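PDB 3UBF: neural-cadherin from Drosophila melanogaster, which mediates calcium-dependent, preferentially homophilic adhesion between cells, here as a fragment of three consecutive cadherin repeats from its ectodomain. Local coordinates for residues N140-F144 and V156-G161; Y180-E184 and Q196-E200. One frame throughout, in Å; residues are numbered along the deposited sequence.

Contact 1 of 2, residues N140-F144 and V156-G161; sequences NIHYF and VDERSG. With ZN (zinc ion), chain C; ZN (zinc ion), chain D.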
loop_
_atom_site.group_PDB
_atom_site.type_symbol
_atom_site.label_atom_id
_atom_site.label_comp_id
_atom_site.label_asym_id
_atom_site.label_seq_id
_atom_site.Cartn_x
_atom_site.Cartn_y
_atom_site.Cartn_z
ATOM N N ASN A 140 -3.616 -12.443 -5.098
ATOM C CA ASN A 140 -4.521 -11.789 -6.006
ATOM C C ASN A 140 -5.596 -11.102 -5.207
ATOM O O ASN A 140 -5.994 -11.597 -4.159
ATOM C CB ASN A 140 -5.098 -12.783 -7.010
ATOM C CG ASN A 140 -4.022 -13.377 -7.899
ATOM O OD1 ASN A 140 -3.392 -12.660 -8.694
ATOM N ND2 ASN A 140 -3.774 -14.686 -7.751
ATOM N N ILE A 141 -6.040 -9.949 -5.694
ATOM C CA ILE A 141 -7.007 -9.147 -4.973
ATOM C C ILE A 141 -8.257 -8.884 -5.799
ATOM O O ILE A 141 -8.204 -8.815 -7.041
ATOM C CB ILE A 141 -6.399 -7.805 -4.482
ATOM C CG1 ILE A 141 -5.963 -6.928 -5.659
ATOM C CG2 ILE A 141 -5.251 -8.049 -3.497
ATOM C CD1 ILE A 141 -5.339 -5.596 -5.232
ATOM N N HIS A 142 -9.384 -8.764 -5.104
ATOM C CA HIS A 142 -10.645 -8.411 -5.742
ATOM C C HIS A 142 -11.153 -7.102 -5.168
ATOM O O HIS A 142 -11.202 -6.924 -3.949
ATOM C CB HIS A 142 -11.707 -9.490 -5.546
ATOM C CG HIS A 142 -11.425 -10.766 -6.267
ATOM N ND1 HIS A 142 -12.242 -11.870 -6.159
ATOM C CD2 HIS A 142 -10.405 -11.133 -7.080
ATOM C CE1 HIS A 142 -11.747 -12.857 -6.886
ATOM N NE2 HIS A 142 -10.630 -12.438 -7.453
ATOM N N TYR A 143 -11.527 -6.191 -6.053
ATOM C CA TYR A 143 -12.124 -4.937 -5.655
ATOM C C TYR A 143 -13.634 -5.072 -5.629
ATOM O O TYR A 143 -14.217 -5.722 -6.488
ATOM C CB TYR A 143 -11.743 -3.845 -6.642
ATOM C CG TYR A 143 -10.262 -3.662 -6.850
ATOM C CD1 TYR A 143 -9.578 -4.407 -7.812
ATOM C CD2 TYR A 143 -9.543 -2.731 -6.103
ATOM C CE1 TYR A 143 -8.228 -4.232 -8.020
ATOM C CE2 TYR A 143 -8.193 -2.550 -6.312
ATOM C CZ TYR A 143 -7.549 -3.309 -7.267
ATOM O OH TYR A 143 -6.210 -3.146 -7.477
ATOM N N PHE A 144 -14.271 -4.451 -4.647
ATOM C CA PHE A 144 -15.734 -4.424 -4.593
ATOM C C PHE A 144 -16.260 -3.260 -3.777
ATOM O O PHE A 144 -15.524 -2.646 -3.004
ATOM C CB PHE A 144 -16.304 -5.750 -4.073
ATOM C CG PHE A 144 -15.781 -6.160 -2.728
ATOM C CD1 PHE A 144 -16.444 -5.795 -1.565
ATOM C CD2 PHE A 144 -14.644 -6.959 -2.625
ATOM C CE1 PHE A 144 -15.970 -6.196 -0.312
ATOM C CE2 PHE A 144 -14.164 -7.377 -1.376
ATOM C CZ PHE A 144 -14.824 -6.987 -0.217
ATOM N N VAL A 156 -18.159 -1.591 -9.794
ATOM C CA VAL A 156 -16.707 -1.727 -9.900
ATOM C C VAL A 156 -16.382 -3.087 -10.470
ATOM O O VAL A 156 -17.004 -4.080 -10.119
ATOM C CB VAL A 156 -15.989 -1.556 -8.522
ATOM C CG1 VAL A 156 -16.515 -2.572 -7.518
ATOM C CG2 VAL A 156 -14.484 -1.714 -8.675
ATOM N N ASP A 157 -15.421 -3.110 -11.377
ATOM C CA ASP A 157 -14.902 -4.336 -11.913
ATOM C C ASP A 157 -13.996 -4.949 -10.837
ATOM O O ASP A 157 -13.035 -4.326 -10.405
ATOM C CB ASP A 157 -14.127 -4.009 -13.182
ATOM C CG ASP A 157 -13.672 -5.217 -13.913
ATOM O OD1 ASP A 157 -13.150 -6.152 -13.279
ATOM O OD2 ASP A 157 -13.816 -5.239 -15.148
ATOM N N GLU A 158 -14.319 -6.162 -10.403
ATOM C CA GLU A 158 -13.531 -6.850 -9.383
ATOM C C GLU A 158 -12.093 -7.173 -9.813
ATOM O O GLU A 158 -11.216 -7.251 -8.960
ATOM C CB GLU A 158 -14.211 -8.142 -8.935
ATOM C CG GLU A 158 -15.411 -7.949 -8.052
ATOM C CD GLU A 158 -15.618 -9.121 -7.093
ATOM O OE1 GLU A 158 -14.814 -10.091 -7.136
ATOM O OE2 GLU A 158 -16.589 -9.070 -6.297
ATOM N N ARG A 159 -11.862 -7.379 -11.114
ATOM C CA ARG A 159 -10.523 -7.675 -11.615
ATOM C C ARG A 159 -9.682 -6.414 -11.806
ATOM O O ARG A 159 -8.559 -6.325 -11.294
ATOM C CB ARG A 159 -10.573 -8.474 -12.926
ATOM C CG ARG A 159 -9.184 -8.967 -13.397
ATOM C CD ARG A 159 -9.221 -9.843 -14.666
ATOM N NE ARG A 159 -10.178 -10.946 -14.534
ATOM C CZ ARG A 159 -11.309 -11.061 -15.233
ATOM N NH1 ARG A 159 -11.624 -10.152 -16.154
ATOM N NH2 ARG A 159 -12.115 -12.099 -15.023
ATOM N N SER A 160 -10.217 -5.444 -12.537
ATOM C CA SER A 160 -9.427 -4.289 -12.949
ATOM C C SER A 160 -9.466 -3.145 -11.954
ATOM O O SER A 160 -8.568 -2.295 -11.939
ATOM C CB SER A 160 -9.901 -3.792 -14.302
ATOM O OG SER A 160 -11.270 -3.431 -14.256
ATOM N N GLY A 161 -10.512 -3.119 -11.135
ATOM C CA GLY A 161 -10.737 -2.012 -10.198
ATOM C C GLY A 161 -11.438 -0.820 -10.845
ATOM O O GLY A 161 -11.725 0.176 -10.170
HETATM ZN ZN ZN C . -14.364 -11.442 -5.743
HETATM ZN ZN ZN D . -13.062 -6.361 -16.388
HETATM O O HOH W 1 -7.250 -7.892 -9.471
HETATM O O HOH W 2 -6.148 -1.473 -10.354
#

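Contact 2 of 2, residues Y180-E184 and Q196-E200; sequences YVKAE and QSTPE. With ZN (zinc ion), chain J.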
loop_
_atom_site.group_PDB
_atom_site.type_symbol
_atom_site.label_atom_id
_atom_site.label_comp_id
_atom_site.label_asym_id
_atom_site.label_seq_id
_atom_site.Cartn_x
_atom_site.Cartn_y
_atom_site.Cartn_z
ATOM N N TYR A 180 -18.194 3.428 -1.033
ATOM C CA TYR A 180 -17.150 2.875 -0.177
ATOM C C TYR A 180 -16.636 1.604 -0.828
ATOM O O TYR A 180 -17.419 0.724 -1.188
ATOM C CB TYR A 180 -17.646 2.637 1.250
ATOM C CG TYR A 180 -17.789 3.922 2.021
ATOM C CD1 TYR A 180 -18.899 4.745 1.832
ATOM C CD2 TYR A 180 -16.810 4.329 2.921
ATOM C CE1 TYR A 180 -19.029 5.933 2.521
ATOM C CE2 TYR A 180 -16.937 5.519 3.629
ATOM C CZ TYR A 180 -18.044 6.313 3.417
ATOM O OH TYR A 180 -18.191 7.490 4.099
ATOM N N VAL A 181 -15.324 1.543 -1.018
ATOM C CA VAL A 181 -14.700 0.502 -1.821
ATOM C C VAL A 181 -13.630 -0.195 -0.997
ATOM O O VAL A 181 -13.119 0.358 -0.018
ATOM C CB VAL A 181 -14.061 1.089 -3.091
ATOM C CG1 VAL A 181 -15.133 1.611 -4.065
ATOM C CG2 VAL A 181 -13.068 2.201 -2.725
ATOM N N LYS A 182 -13.284 -1.410 -1.398
ATOM C CA LYS A 182 -12.406 -2.247 -0.612
ATOM C C LYS A 182 -11.760 -3.182 -1.603
ATOM O O LYS A 182 -12.374 -3.535 -2.611
ATOM C CB LYS A 182 -13.264 -3.040 0.364
ATOM C CG LYS A 182 -12.576 -3.715 1.527
ATOM C CD LYS A 182 -13.628 -4.564 2.251
ATOM C CE LYS A 182 -13.066 -5.350 3.409
ATOM N NZ LYS A 182 -12.875 -4.495 4.616
ATOM N N ALA A 183 -10.516 -3.562 -1.337
ATOM C CA ALA A 183 -9.875 -4.617 -2.106
ATOM C C ALA A 183 -9.541 -5.732 -1.138
ATOM O O ALA A 183 -9.021 -5.488 -0.052
ATOM C CB ALA A 183 -8.639 -4.118 -2.801
ATOM N N GLU A 184 -9.878 -6.955 -1.514
ATOM C CA GLU A 184 -9.723 -8.073 -0.612
ATOM C C GLU A 184 -8.825 -9.107 -1.241
ATOM O O GLU A 184 -8.863 -9.351 -2.452
ATOM C CB GLU A 184 -11.073 -8.690 -0.218
ATOM C CG GLU A 184 -10.956 -9.756 0.877
ATOM C CD GLU A 184 -12.293 -10.320 1.342
ATOM O OE1 GLU A 184 -13.287 -9.574 1.376
ATOM O OE2 GLU A 184 -12.348 -11.519 1.696
ATOM N N GLN A 196 -7.081 -10.804 4.452
ATOM C CA GLN A 196 -6.783 -9.400 4.714
ATOM C C GLN A 196 -7.294 -8.531 3.584
ATOM O O GLN A 196 -7.489 -8.985 2.448
ATOM C CB GLN A 196 -5.281 -9.142 4.814
ATOM C CG GLN A 196 -4.530 -9.883 5.891
ATOM C CD GLN A 196 -3.167 -10.375 5.395
ATOM O OE1 GLN A 196 -2.708 -10.004 4.307
ATOM N NE2 GLN A 196 -2.522 -11.224 6.188
ATOM N N SER A 197 -7.464 -7.255 3.882
ATOM C CA SER A 197 -7.899 -6.344 2.871
ATOM C C SER A 197 -7.434 -4.924 3.131
ATOM O O SER A 197 -6.828 -4.619 4.143
ATOM C CB SER A 197 -9.417 -6.411 2.753
ATOM O OG SER A 197 -10.034 -6.155 3.989
ATOM N N THR A 198 -7.702 -4.061 2.173
ATOM C CA THR A 198 -7.500 -2.657 2.349
ATOM C C THR A 198 -8.484 -2.172 3.403
ATOM O O THR A 198 -9.385 -2.905 3.801
ATOM C CB THR A 198 -7.843 -1.915 1.062
ATOM O OG1 THR A 198 -9.227 -2.123 0.776
ATOM C CG2 THR A 198 -6.990 -2.402 -0.112
ATOM N N PRO A 199 -8.307 -0.929 3.860
ATOM C CA PRO A 199 -9.416 -0.246 4.512
ATOM C C PRO A 199 -10.572 -0.054 3.529
ATOM O O PRO A 199 -10.380 -0.138 2.305
ATOM C CB PRO A 199 -8.824 1.117 4.865
ATOM C CG PRO A 199 -7.351 0.892 4.918
ATOM C CD PRO A 199 -7.075 -0.119 3.856
ATOM N N GLU A 200 -11.760 0.197 4.063
ATOM C CA GLU A 200 -12.907 0.561 3.253
ATOM C C GLU A 200 -12.814 2.046 3.004
ATOM O O GLU A 200 -13.162 2.847 3.877
ATOM C CB GLU A 200 -14.201 0.211 3.977
ATOM C CG GLU A 200 -14.229 -1.246 4.388
ATOM C CD GLU A 200 -15.455 -1.622 5.161
ATOM O OE1 GLU A 200 -16.276 -0.734 5.472
ATOM O OE2 GLU A 200 -15.599 -2.830 5.471
HETATM ZN ZN ZN J . -16.684 -3.056 7.336
HETATM O O HOH W 3 -15.342 -4.000 9.208
#

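Contact 1 of 2, residues N140-F144 and V156-G161
Tyr143 N donates to Glu158 O over 3.1 Å in a nearly straight bond (166° at the hydrogen), reaching a lone pair in the carbonyl plane and tying strand 141-149 to the turn at 156-161. Two CA-H...O contacts accompany it, from His142 CA to the same Glu158 O and from Glu158 CA to Tyr143 O.

The ring of Tyr143 lies against the turn, with Gly161 CA over one face, 3.9 Å from the ring centroid, a CH-pi contact. Glu158 O and Arg159 O sit at the ring edge, near its plane, and Val156 packs beside the backbone here, its CG2 meeting Tyr143 CB and its CG1 meeting Phe144 CA.

On the outer side a zinc ion joins the segments, bound by His142 ND1 at 2.2 Å and Glu158 OE1 at 2.0 Å. Imidazole and carboxylate planes stand 46° apart. With CG anti to the carbonyl carbon (chi1 -74°), Glu158 sets CG 3.0 Å from Tyr143 O; the extended chain beyond carries OE1 to the zinc ion. A water adds a further link, donating to Ile141 O and Arg159 O.

The turn holds its own shape: Asp157 OD1 accepts from Arg159 N and Ser160 N, an Asx turn and Asx motif in one, while Asp157 OD2 binds a second zinc ion and is hydrogen-bonded to Arg164 NH1.

Within this cadherin repeat the contact bridges two sheets. Strand 141-149 bonds to strand 176-185, Tyr143 packs on Ala183 and Leu130, and its hydroxyl bonds to Ala132 N in strand 126-133, which also pairs with Gly161 through Leu130.

Contact 2 of 2, residues Y180-E184 and Q196-E200
Tyr180 opens the contact, its ring edge facing Glu200 O, where strand 180-184 of the cadherin beta-sandwich runs nearly antiparallel to the segment leading into its neighbouring strand, 201-207. Next, Val181 O receives a CA-H...O contact from Glu200 CA at 3.3 Å.

Lys182 then reaches across the partner segment: CG lies anti to its backbone N (chi1 -165°) and the chain stays extended until a bend at chi4, which brings NZ to Glu200 OE2 in a salt bridge with a weak hydrogen bond of 3.3 Å. That oxygen also binds a zinc ion at 2.2 Å, so ammonium and metal probably share the carboxylate's charge. Lys182 CE meanwhile packs on Ser197 OG.

Ala183 is gripped by one residue at both backbone polar atoms. Its N donates almost straight (173°) to Thr198 OG1 over 2.9 Å, its O accepts from Thr198 N over 3.0 Å, and its CB meets Thr198 CG2. A valine in place of Thr198 would probably leave Ala183 N without this acceptor and Pro199 O without its hydroxyl donor.

Glu184 ends the segment in a single backbone bridge with Ser197, the two CB atoms 4.1 Å apart. Back at Thr198, OG1 donates a hydrogen bond to Pro199 O over 2.8 Å, from above the carbonyl plane.

In the fold
Both contacts lie in the middle cadherin repeat and meet through one sheet, where strands 141-149 and 176-185 are neighbours: His142 N and Phe144 N probably bond to Glu184 O and Lys182 O, and Phe144 CZ packs near Glu184 OE1. Contact 1 is a surface contact, joining an outermost strand of that sheet to a turn between two strands of the facing sheet. Contact 2 is partly buried and stays at the inner strand, beside the approach to strand 201-207. Both hold zinc: in contact 1 one ion spans the two segments, whereas in contact 2 Glu200 binds it from one segment, with a water as a further ligand, and a threonine hydroxyl extends the backbone pairing.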